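Local coordinates for ABC transporter substrate-binding protein (Bradyrhizobium japonicum, PDB 4I1D) that probably captures small solutes, perhaps polyamines, in the periplasm for uptake by an ABC transporter, and carries D-malate in this crystal, at residues Y102-Q113 / S220-T231; N141-A149 / L300-S308. All blocks are in the same frame, centred on the assembly; numbering follows the deposited sequence.

Contact 1: Y102-Q113 / S220-T231. With SO4 (sulfate ion), chain K; ACT (acetate ion), chain R.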
loop_
_atom_site.group_PDB
_atom_site.type_symbol
_atom_site.label_atom_id
_atom_site.label_comp_id
_atom_site.label_asym_id
_atom_site.label_seq_id
_atom_site.Cartn_x
_atom_site.Cartn_y
_atom_site.Cartn_z
ATOM N N TYR A 102 30.368 -20.332 26.333
ATOM C CA TYR A 102 30.156 -21.721 25.922
ATOM C C TYR A 102 31.152 -22.170 24.849
ATOM O O TYR A 102 31.683 -23.272 24.917
ATOM C CB TYR A 102 28.715 -21.877 25.455
ATOM C CG TYR A 102 28.280 -23.269 25.044
ATOM C CD1 TYR A 102 28.382 -24.347 25.916
ATOM C CD2 TYR A 102 27.704 -23.485 23.794
ATOM C CE1 TYR A 102 27.955 -25.609 25.536
ATOM C CE2 TYR A 102 27.284 -24.727 23.403
ATOM C CZ TYR A 102 27.404 -25.790 24.276
ATOM O OH TYR A 102 26.965 -27.027 23.878
ATOM N N GLU A 103 31.415 -21.299 23.876
ATOM C CA GLU A 103 32.399 -21.562 22.833
ATOM C C GLU A 103 32.798 -20.261 22.125
ATOM O O GLU A 103 32.014 -19.310 22.066
ATOM C CB GLU A 103 31.825 -22.551 21.820
ATOM C CG GLU A 103 30.498 -22.103 21.227
ATOM C CD GLU A 103 30.654 -21.147 20.036
ATOM O OE1 GLU A 103 29.703 -20.392 19.747
ATOM O OE2 GLU A 103 31.713 -21.156 19.374
ATOM N N PHE A 104 34.012 -20.221 21.582
ATOM C CA PHE A 104 34.477 -19.049 20.854
ATOM C C PHE A 104 34.582 -19.333 19.363
ATOM O O PHE A 104 35.047 -20.406 18.965
ATOM C CB PHE A 104 35.834 -18.605 21.372
ATOM C CG PHE A 104 35.788 -17.983 22.725
ATOM C CD1 PHE A 104 35.907 -18.766 23.858
ATOM C CD2 PHE A 104 35.637 -16.609 22.866
ATOM C CE1 PHE A 104 35.876 -18.192 25.116
ATOM C CE2 PHE A 104 35.595 -16.028 24.117
ATOM C CZ PHE A 104 35.711 -16.822 25.250
ATOM N N TYR A 105 34.132 -18.371 18.553
ATOM C CA TYR A 105 34.287 -18.418 17.101
ATOM C C TYR A 105 34.789 -17.082 16.594
ATOM O O TYR A 105 34.717 -16.083 17.307
ATOM C CB TYR A 105 32.961 -18.748 16.421
ATOM C CG TYR A 105 31.834 -17.762 16.673
ATOM C CD1 TYR A 105 31.449 -16.843 15.704
ATOM C CD2 TYR A 105 31.139 -17.769 17.868
ATOM C CE1 TYR A 105 30.392 -15.956 15.927
ATOM C CE2 TYR A 105 30.094 -16.886 18.101
ATOM C CZ TYR A 105 29.722 -15.988 17.131
ATOM O OH TYR A 105 28.676 -15.128 17.384
ATOM N N SER A 106 35.278 -17.058 15.358
ATOM C CA SER A 106 35.796 -15.824 14.778
ATOM C C SER A 106 35.147 -15.487 13.446
ATOM O O SER A 106 34.808 -16.379 12.664
ATOM C CB SER A 106 37.309 -15.914 14.593
ATOM O OG SER A 106 37.957 -16.176 15.823
ATOM N N SER A 107 34.976 -14.188 13.203
ATOM C CA SER A 107 34.724 -13.693 11.859
ATOM C C SER A 107 36.092 -13.373 11.286
ATOM O O SER A 107 36.836 -12.613 11.878
ATOM C CB SER A 107 33.858 -12.435 11.889
ATOM O OG SER A 107 32.547 -12.740 12.342
ATOM N N VAL A 108 36.432 -13.969 10.149
ATOM C CA VAL A 108 37.780 -13.837 9.603
ATOM C C VAL A 108 37.799 -13.411 8.134
ATOM O O VAL A 108 36.813 -13.565 7.406
ATOM C CB VAL A 108 38.600 -15.153 9.763
ATOM C CG1 VAL A 108 38.883 -15.444 11.235
ATOM C CG2 VAL A 108 37.870 -16.327 9.113
ATOM N N LEU A 109 38.931 -12.856 7.718
ATOM C CA LEU A 109 39.220 -12.645 6.314
ATOM C C LEU A 109 39.516 -14.006 5.666
ATOM O O LEU A 109 40.548 -14.630 5.939
ATOM C CB LEU A 109 40.422 -11.702 6.171
ATOM C CG LEU A 109 40.940 -11.377 4.762
ATOM C CD1 LEU A 109 39.801 -10.984 3.855
ATOM C CD2 LEU A 109 42.020 -10.276 4.777
ATOM N N ALA A 110 38.590 -14.470 4.833
ATOM C CA ALA A 110 38.771 -15.695 4.061
ATOM C C ALA A 110 39.066 -15.309 2.625
ATOM O O ALA A 110 38.671 -14.228 2.165
ATOM C CB ALA A 110 37.509 -16.590 4.134
ATOM N N TYR A 111 39.764 -16.188 1.916
ATOM C CA TYR A 111 40.241 -15.860 0.587
ATOM C C TYR A 111 40.530 -17.128 -0.212
ATOM O O TYR A 111 40.841 -18.164 0.354
ATOM C CB TYR A 111 41.498 -14.992 0.684
ATOM C CG TYR A 111 42.652 -15.691 1.367
ATOM C CD1 TYR A 111 42.873 -15.543 2.734
ATOM C CD2 TYR A 111 43.513 -16.512 0.651
ATOM C CE1 TYR A 111 43.928 -16.188 3.370
ATOM C CE2 TYR A 111 44.567 -17.171 1.276
ATOM C CZ TYR A 111 44.764 -17.008 2.636
ATOM O OH TYR A 111 45.807 -17.661 3.258
ATOM N N SER A 112 40.423 -17.021 -1.533
ATOM C CA SER A 112 40.714 -18.113 -2.449
ATOM C C SER A 112 42.221 -18.291 -2.690
ATOM O O SER A 112 42.940 -17.327 -2.992
ATOM C CB SER A 112 40.011 -17.856 -3.782
ATOM O OG SER A 112 40.594 -18.612 -4.829
ATOM N N GLN A 113 42.694 -19.524 -2.569
ATOM C CA GLN A 113 44.098 -19.824 -2.850
ATOM C C GLN A 113 44.380 -19.899 -4.338
ATOM O O GLN A 113 45.530 -19.779 -4.749
ATOM C CB GLN A 113 44.541 -21.122 -2.177
ATOM C CG GLN A 113 44.672 -21.026 -0.667
ATOM C CD GLN A 113 44.655 -22.395 -0.011
ATOM O OE1 GLN A 113 44.295 -23.396 -0.644
ATOM N NE2 GLN A 113 45.054 -22.450 1.258
ATOM N N SER A 220 41.270 -20.495 2.160
ATOM C CA SER A 220 41.851 -20.467 3.493
ATOM C C SER A 220 41.479 -19.159 4.171
ATOM O O SER A 220 40.632 -18.409 3.675
ATOM C CB SER A 220 43.376 -20.606 3.414
ATOM O OG SER A 220 43.951 -20.674 4.708
ATOM N N PHE A 221 42.114 -18.881 5.303
ATOM C CA PHE A 221 41.827 -17.664 6.050
ATOM C C PHE A 221 42.944 -17.364 7.026
ATOM O O PHE A 221 43.807 -18.202 7.274
ATOM C CB PHE A 221 40.488 -17.770 6.796
ATOM C CG PHE A 221 40.539 -18.622 8.038
ATOM C CD1 PHE A 221 40.249 -19.978 7.980
ATOM C CD2 PHE A 221 40.857 -18.064 9.269
ATOM C CE1 PHE A 221 40.282 -20.768 9.131
ATOM C CE2 PHE A 221 40.895 -18.845 10.423
ATOM C CZ PHE A 221 40.605 -20.200 10.354
ATOM N N THR A 222 42.921 -16.159 7.575
ATOM C CA THR A 222 43.882 -15.772 8.596
ATOM C C THR A 222 43.129 -15.353 9.843
ATOM O O THR A 222 42.000 -14.868 9.756
ATOM C CB THR A 222 44.755 -14.588 8.136
ATOM O OG1 THR A 222 45.655 -14.227 9.191
ATOM C CG2 THR A 222 43.884 -13.386 7.806
ATOM N N TYR A 223 43.739 -15.550 11.005
ATOM C CA TYR A 223 43.157 -15.028 12.234
ATOM C C TYR A 223 43.582 -13.568 12.432
ATOM O O TYR A 223 43.016 -12.844 13.258
ATOM C CB TYR A 223 43.531 -15.883 13.448
ATOM C CG TYR A 223 42.670 -17.127 13.631
ATOM C CD1 TYR A 223 41.309 -17.024 13.922
ATOM C CD2 TYR A 223 43.226 -18.397 13.536
ATOM C CE1 TYR A 223 40.518 -18.149 14.089
ATOM C CE2 TYR A 223 42.445 -19.539 13.710
ATOM C CZ TYR A 223 41.098 -19.409 13.985
ATOM O OH TYR A 223 40.338 -20.542 14.159
ATOM N N ASN A 224 44.571 -13.126 11.663
ATOM C CA ASN A 224 45.024 -11.743 11.813
ATOM C C ASN A 224 43.874 -10.755 11.632
ATOM O O ASN A 224 43.193 -10.766 10.609
ATOM C CB ASN A 224 46.161 -11.411 10.856
ATOM C CG ASN A 224 46.851 -10.112 11.218
ATOM O OD1 ASN A 224 47.143 -9.860 12.390
ATOM N ND2 ASN A 224 47.103 -9.272 10.219
ATOM N N GLN A 225 43.657 -9.919 12.641
ATOM C CA GLN A 225 42.574 -8.933 12.628
ATOM C C GLN A 225 41.196 -9.578 12.579
ATOM O O GLN A 225 40.212 -8.929 12.214
ATOM C CB GLN A 225 42.731 -7.931 11.476
ATOM C CG GLN A 225 43.982 -7.059 11.581
ATOM C CD GLN A 225 43.811 -5.706 10.905
ATOM O OE1 GLN A 225 43.125 -5.587 9.887
ATOM N NE2 GLN A 225 44.419 -4.674 11.487
ATOM N N GLY A 226 41.123 -10.854 12.943
ATOM C CA GLY A 226 39.835 -11.515 13.056
ATOM C C GLY A 226 39.056 -10.888 14.193
ATOM O O GLY A 226 39.640 -10.264 15.079
ATOM N N ILE A 227 37.736 -11.026 14.162
ATOM C CA ILE A 227 36.905 -10.591 15.276
ATOM C C ILE A 227 36.508 -11.809 16.131
ATOM O O ILE A 227 35.750 -12.684 15.691
ATOM C CB ILE A 227 35.652 -9.834 14.801
ATOM C CG1 ILE A 227 36.041 -8.595 13.992
ATOM C CG2 ILE A 227 34.805 -9.435 15.993
ATOM C CD1 ILE A 227 36.417 -8.900 12.569
ATOM N N LEU A 228 37.045 -11.860 17.347
ATOM C CA LEU A 228 36.851 -13.006 18.235
ATOM C C LEU A 228 35.557 -12.851 19.028
ATOM O O LEU A 228 35.366 -11.862 19.747
ATOM C CB LEU A 228 38.038 -13.159 19.183
ATOM C CG LEU A 228 37.950 -14.322 20.168
ATOM C CD1 LEU A 228 37.659 -15.652 19.444
ATOM C CD2 LEU A 228 39.231 -14.397 20.961
ATOM N N GLN A 229 34.673 -13.829 18.889
ATOM C CA GLN A 229 33.342 -13.750 19.470
ATOM C C GLN A 229 33.003 -15.028 20.220
ATOM O O GLN A 229 33.781 -15.982 20.200
ATOM C CB GLN A 229 32.321 -13.512 18.362
ATOM C CG GLN A 229 32.568 -12.219 17.592
ATOM C CD GLN A 229 31.950 -12.256 16.202
ATOM O OE1 GLN A 229 32.657 -12.332 15.186
ATOM N NE2 GLN A 229 30.629 -12.216 16.151
ATOM N N SER A 230 31.841 -15.053 20.871
ATOM C CA SER A 230 31.434 -16.230 21.629
ATOM C C SER A 230 29.922 -16.345 21.768
ATOM O O SER A 230 29.203 -15.341 21.741
ATOM C CB SER A 230 32.038 -16.173 23.035
ATOM O OG SER A 230 31.405 -15.157 23.801
ATOM N N THR A 231 29.442 -17.571 21.941
ATOM C CA THR A 231 28.084 -17.770 22.448
ATOM C C THR A 231 28.151 -18.185 23.918
ATOM O O THR A 231 29.202 -18.631 24.413
ATOM C CB THR A 231 27.290 -18.824 21.644
ATOM O OG1 THR A 231 28.020 -20.054 21.619
ATOM C CG2 THR A 231 27.042 -18.339 20.202
HETATM S S SO4 K . 48.759 -15.489 9.427
HETATM O O1 SO4 K . 49.977 -16.294 9.403
HETATM O O2 SO4 K . 47.689 -16.231 10.104
HETATM O O3 SO4 K . 49.026 -14.227 10.125
HETATM O O4 SO4 K . 48.362 -15.231 8.047
HETATM C C ACT R . 37.729 -21.792 -5.963
HETATM O O ACT R . 38.322 -20.740 -5.617
HETATM O OXT ACT R . 37.627 -22.687 -5.086
HETATM C CH3 ACT R . 37.176 -21.964 -7.352
HETATM O O HOH W 1 40.791 -12.362 10.016
#
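Residues 102-112 run antiparallel to 220-231, pairing Tyr105 with Gln229 and Ser107 with Ile227 through two backbone hydrogen bonds each. Such long paired strands are characteristic of the hinge region of type II periplasmic binding proteins, where they pass between the lobes. The ladder is interrupted twice. Tyr102 and Glu103 both face Thr231 in a classic beta bulge, and a type II turn from Tyr223 to Gly226 makes the second strand turn a corner. At the end of that turn a CB would be crowded by Tyr223 O, so the bare CA of Gly226 suits the bend.

Val108, opposite this corner, fills the inside of it. Its CB lies 3.4 Å from Thr222 O. From there the two methyls part: CG1, anti to the carbonyl carbon (chi1 -67°), lies against Thr222 O and between two rings, touching Phe221 CD2 as well as Tyr223 CD1, while CG2 rests on Phe221, 3.5 Å from its CD2. A branched residue can thus touch both aromatics from one short stem. The aromatics also meet each other, Phe221 CE2 standing 3.5 Å above the centre of the Tyr223 ring. Beyond this apolar patch, Tyr223 OH bonds to Gln287 O.

Tyr105 lays its ring across the neighbouring strand, with Gln229 CB over one face in a CH-pi contact and Thr231 N at the edge. Its OH hydrogen-bonds to a glycerol, probably from the crystallisation liquor. At the bulge, Thr231 OG1 lies 2.5 Å from Glu103 OE1 and is also within hydrogen-bonding reach of Asp61 OD1; its single proton can serve only one at a time. Where the corner spreads the strands apart, a water takes over the bridging: it accepts from Leu109 N at 3.0 Å and donates to Thr222 O and Asn224 O.

Contact 2: N141-A149 / L300-S308. With SO4 (sulfate ion), chain H.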
loop_
_atom_site.group_PDB
_atom_site.type_symbol
_atom_site.label_atom_id
_atom_site.label_comp_id
_atom_site.label_asym_id
_atom_site.label_seq_id
_atom_site.Cartn_x
_atom_site.Cartn_y
_atom_site.Cartn_z
ATOM N N ASN A 141 25.717 -8.981 5.470
ATOM C CA ASN A 141 24.695 -7.937 5.563
ATOM C C ASN A 141 24.264 -7.763 7.007
ATOM O O ASN A 141 23.147 -8.131 7.380
ATOM C CB ASN A 141 23.470 -8.261 4.696
ATOM C CG ASN A 141 22.541 -7.062 4.518
ATOM O OD1 ASN A 141 22.503 -6.149 5.350
ATOM N ND2 ASN A 141 21.791 -7.058 3.419
ATOM N N HIS A 142 25.158 -7.203 7.816
ATOM C CA HIS A 142 24.930 -7.110 9.250
ATOM C C HIS A 142 26.007 -6.265 9.913
ATOM O O HIS A 142 27.183 -6.380 9.580
ATOM C CB HIS A 142 24.918 -8.509 9.865
ATOM C CG HIS A 142 24.194 -8.585 11.168
ATOM N ND1 HIS A 142 24.780 -8.238 12.367
ATOM C CD2 HIS A 142 22.928 -8.967 11.464
ATOM C CE1 HIS A 142 23.907 -8.406 13.343
ATOM N NE2 HIS A 142 22.776 -8.847 12.822
ATOM N N PRO A 143 25.607 -5.414 10.863
ATOM C CA PRO A 143 26.566 -4.474 11.468
ATOM C C PRO A 143 27.614 -5.145 12.355
ATOM O O PRO A 143 28.756 -4.688 12.383
ATOM C CB PRO A 143 25.674 -3.529 12.284
ATOM C CG PRO A 143 24.386 -4.312 12.510
ATOM C CD PRO A 143 24.218 -5.168 11.291
ATOM N N ILE A 144 27.246 -6.221 13.045
ATOM C CA ILE A 144 28.158 -6.878 13.983
ATOM C C ILE A 144 29.400 -7.454 13.290
ATOM O O ILE A 144 29.278 -8.155 12.292
ATOM C CB ILE A 144 27.443 -8.002 14.736
ATOM C CG1 ILE A 144 26.179 -7.461 15.398
ATOM C CG2 ILE A 144 28.364 -8.624 15.776
ATOM C CD1 ILE A 144 26.463 -6.580 16.560
ATOM N N ALA A 145 30.578 -7.170 13.847
ATOM C CA ALA A 145 31.876 -7.565 13.275
ATOM C C ALA A 145 32.227 -6.744 12.035
ATOM O O ALA A 145 33.383 -6.392 11.826
ATOM C CB ALA A 145 31.916 -9.057 12.952
ATOM N N THR A 146 31.224 -6.448 11.214
ATOM C CA THR A 146 31.434 -5.644 10.012
ATOM C C THR A 146 31.963 -4.240 10.353
ATOM O O THR A 146 32.949 -3.777 9.759
ATOM C CB THR A 146 30.136 -5.546 9.181
ATOM O OG1 THR A 146 29.619 -6.862 8.949
ATOM C CG2 THR A 146 30.388 -4.861 7.841
ATOM N N LEU A 147 31.317 -3.566 11.307
ATOM C CA LEU A 147 31.770 -2.241 11.733
ATOM C C LEU A 147 33.201 -2.320 12.237
ATOM O O LEU A 147 34.029 -1.488 11.880
ATOM C CB LEU A 147 30.884 -1.676 12.838
ATOM C CG LEU A 147 29.437 -1.389 12.452
ATOM C CD1 LEU A 147 28.777 -0.560 13.535
ATOM C CD2 LEU A 147 29.379 -0.663 11.119
ATOM N N GLU A 148 33.496 -3.311 13.076
ATOM C CA GLU A 148 34.869 -3.466 13.581
ATOM C C GLU A 148 35.891 -3.563 12.441
ATOM O O GLU A 148 36.929 -2.898 12.470
ATOM C CB GLU A 148 34.989 -4.679 14.510
ATOM C CG GLU A 148 34.357 -4.489 15.885
ATOM C CD GLU A 148 32.866 -4.829 15.939
ATOM O OE1 GLU A 148 32.343 -4.952 17.070
ATOM O OE2 GLU A 148 32.218 -4.974 14.874
ATOM N N ALA A 149 35.588 -4.383 11.436
ATOM C CA ALA A 149 36.515 -4.610 10.330
ATOM C C ALA A 149 36.749 -3.323 9.543
ATOM O O ALA A 149 37.873 -3.033 9.104
ATOM C CB ALA A 149 35.999 -5.721 9.408
ATOM N N LEU A 300 38.816 -8.577 20.235
ATOM C CA LEU A 300 37.892 -9.250 21.111
ATOM C C LEU A 300 36.597 -8.447 21.155
ATOM O O LEU A 300 36.563 -7.335 21.685
ATOM C CB LEU A 300 38.503 -9.370 22.508
ATOM C CG LEU A 300 37.673 -10.165 23.513
ATOM C CD1 LEU A 300 37.428 -11.611 23.029
ATOM C CD2 LEU A 300 38.370 -10.146 24.863
HETATM N N MSE A 301 35.534 -8.996 20.587
HETATM C CA MSE A 301 34.258 -8.283 20.570
HETATM C C MSE A 301 33.800 -7.887 21.972
HETATM O O MSE A 301 33.798 -8.710 22.890
HETATM C CB MSE A 301 33.166 -9.104 19.888
HETATM C CG MSE A 301 31.785 -8.449 20.006
HETATM SE SE MSE A 301 30.543 -9.050 18.626
HETATM C CE MSE A 301 31.624 -8.538 17.087
ATOM N N SER A 302 33.422 -6.620 22.129
ATOM C CA SER A 302 32.835 -6.123 23.376
ATOM C C SER A 302 31.309 -6.217 23.346
ATOM O O SER A 302 30.628 -5.378 22.742
ATOM C CB SER A 302 33.258 -4.662 23.627
ATOM O OG SER A 302 32.627 -4.130 24.781
ATOM N N TYR A 303 30.779 -7.247 23.994
ATOM C CA TYR A 303 29.339 -7.412 24.143
ATOM C C TYR A 303 28.712 -6.341 25.029
ATOM O O TYR A 303 27.547 -6.004 24.857
ATOM C CB TYR A 303 29.012 -8.833 24.630
ATOM C CG TYR A 303 29.389 -9.820 23.565
ATOM C CD1 TYR A 303 28.692 -9.855 22.361
ATOM C CD2 TYR A 303 30.483 -10.661 23.721
ATOM C CE1 TYR A 303 29.047 -10.733 21.355
ATOM C CE2 TYR A 303 30.849 -11.537 22.724
ATOM C CZ TYR A 303 30.129 -11.575 21.541
ATOM O OH TYR A 303 30.490 -12.457 20.538
ATOM N N ALA A 304 29.490 -5.799 25.959
ATOM C CA ALA A 304 29.032 -4.665 26.747
ATOM C C ALA A 304 28.760 -3.465 25.834
ATOM O O ALA A 304 27.779 -2.756 26.016
ATOM C CB ALA A 304 30.051 -4.300 27.827
ATOM N N TRP A 305 29.618 -3.240 24.848
ATOM C CA TRP A 305 29.372 -2.126 23.925
ATOM C C TRP A 305 28.158 -2.400 23.034
ATOM O O TRP A 305 27.268 -1.550 22.930
ATOM C CB TRP A 305 30.594 -1.768 23.068
ATOM C CG TRP A 305 30.332 -0.523 22.217
ATOM C CD1 TRP A 305 30.534 0.784 22.581
ATOM C CD2 TRP A 305 29.786 -0.484 20.886
ATOM N NE1 TRP A 305 30.157 1.627 21.557
ATOM C CE2 TRP A 305 29.696 0.873 20.508
ATOM C CE3 TRP A 305 29.371 -1.465 19.981
ATOM C CZ2 TRP A 305 29.206 1.271 19.267
ATOM C CZ3 TRP A 305 28.887 -1.065 18.740
ATOM C CH2 TRP A 305 28.811 0.291 18.397
ATOM N N TRP A 306 28.112 -3.585 22.417
ATOM C CA TRP A 306 27.020 -3.921 21.501
ATOM C C TRP A 306 25.633 -3.943 22.143
ATOM O O TRP A 306 24.632 -3.660 21.479
ATOM C CB TRP A 306 27.287 -5.241 20.768
ATOM C CG TRP A 306 28.145 -5.034 19.585
ATOM C CD1 TRP A 306 29.445 -5.402 19.444
ATOM C CD2 TRP A 306 27.780 -4.359 18.378
ATOM N NE1 TRP A 306 29.916 -5.008 18.209
ATOM C CE2 TRP A 306 28.910 -4.364 17.537
ATOM C CE3 TRP A 306 26.604 -3.752 17.923
ATOM C CZ2 TRP A 306 28.898 -3.798 16.261
ATOM C CZ3 TRP A 306 26.597 -3.181 16.654
ATOM C CH2 TRP A 306 27.734 -3.212 15.843
ATOM N N SER A 307 25.579 -4.281 23.427
ATOM C CA SER A 307 24.315 -4.369 24.150
ATOM C C SER A 307 23.964 -3.064 24.876
ATOM O O SER A 307 22.968 -2.989 25.600
ATOM C CB SER A 307 24.383 -5.517 25.161
ATOM O OG SER A 307 25.388 -5.270 26.137
ATOM N N SER A 308 24.789 -2.042 24.697
ATOM C CA SER A 308 24.535 -0.748 25.315
ATOM C C SER A 308 23.697 0.110 24.358
ATOM O O SER A 308 23.534 -0.246 23.191
ATOM C CB SER A 308 25.858 -0.043 25.613
ATOM O OG SER A 308 26.442 0.453 24.413
HETATM S S SO4 H . 32.500 -7.390 27.157
HETATM O O1 SO4 H . 33.034 -8.473 26.330
HETATM O O2 SO4 H . 31.701 -7.971 28.236
HETATM O O3 SO4 H . 33.590 -6.577 27.698
HETATM O O4 SO4 H . 31.658 -6.522 26.341
#
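Trp306 donates its indole N-H to Glu148, the one hydrogen bond joining the two segments: NE1 lies 2.7 Å from Glu148 OE1, with an N-H...O angle of 162°. The bond is well formed at both ends, for the oxygen lies close to the indole plane and receives the proton on its syn lone pair. The Glu148 chain bends at chi2 (87°), which brings the carboxylate back to the indole edge. Tyr162 OH also bonds to OE1, so this buried oxygen has two polar partners, an arrangement likely to stabilise its negative charge.

The remaining contacts are apolar. Ile144 CD1 lies over one face of the six-membered ring, modelled too close for its exact distance to be trusted, and Trp305 CZ3 covers the opposite face. Leu147 CD1 reaches Trp306 CH2 at 3.7 Å, and Pro143 CB approaches the same atom at 4.1 Å. In this type II binding-protein fold, the start of helix 146-153 thereby meets the short helix 303-306, itself packed through Tyr303, and through Ser307 just after it, against helix 64-72. An alanine in place of Trp306 would probably leave Glu148 without one of its donors and open a gap between Ile144 and Trp305. Beside the indole, Met301, present as selenomethionine, crosses Ile144 at about a right angle, its flexible unbranched chain bringing CE to 3.5 Å from Ile144 CG2.

Hydroxyls also act near both helix starts. Ser302 is the N-cap of helix 303-306, its OG accepting from Trp305 N at 3.1 Å in a capping bond. At helix 146-153, Thr146 OG1 donates to His142 O at 2.6 Å, fastening the helix's first turn to the preceding loop.

How the contacts relate
The centres of the two contacts lie about 14 Å apart, and the contacts touch directly. Along the chain their segments alternate, 102-113, 141-149, 220-231 and 300-308, so each contact joins regions separated by a segment of the other. They are joined through strand 219-235, which runs parallel to strand 299-300: Leu228 O accepts from Met301 N at 3.0 Å, and just beyond, Ser230 N bonds to Tyr303 OH. Met301 CE also packs on Ile227 CG2. The strands passing between the lobes are thus tied to the segment packing helix 303-306 on helix 146-153, consistent with one connected interlobe region. Contact 1 lies nearer the malate site, the Ala110 side chain being about 8 Å from that of Arg208.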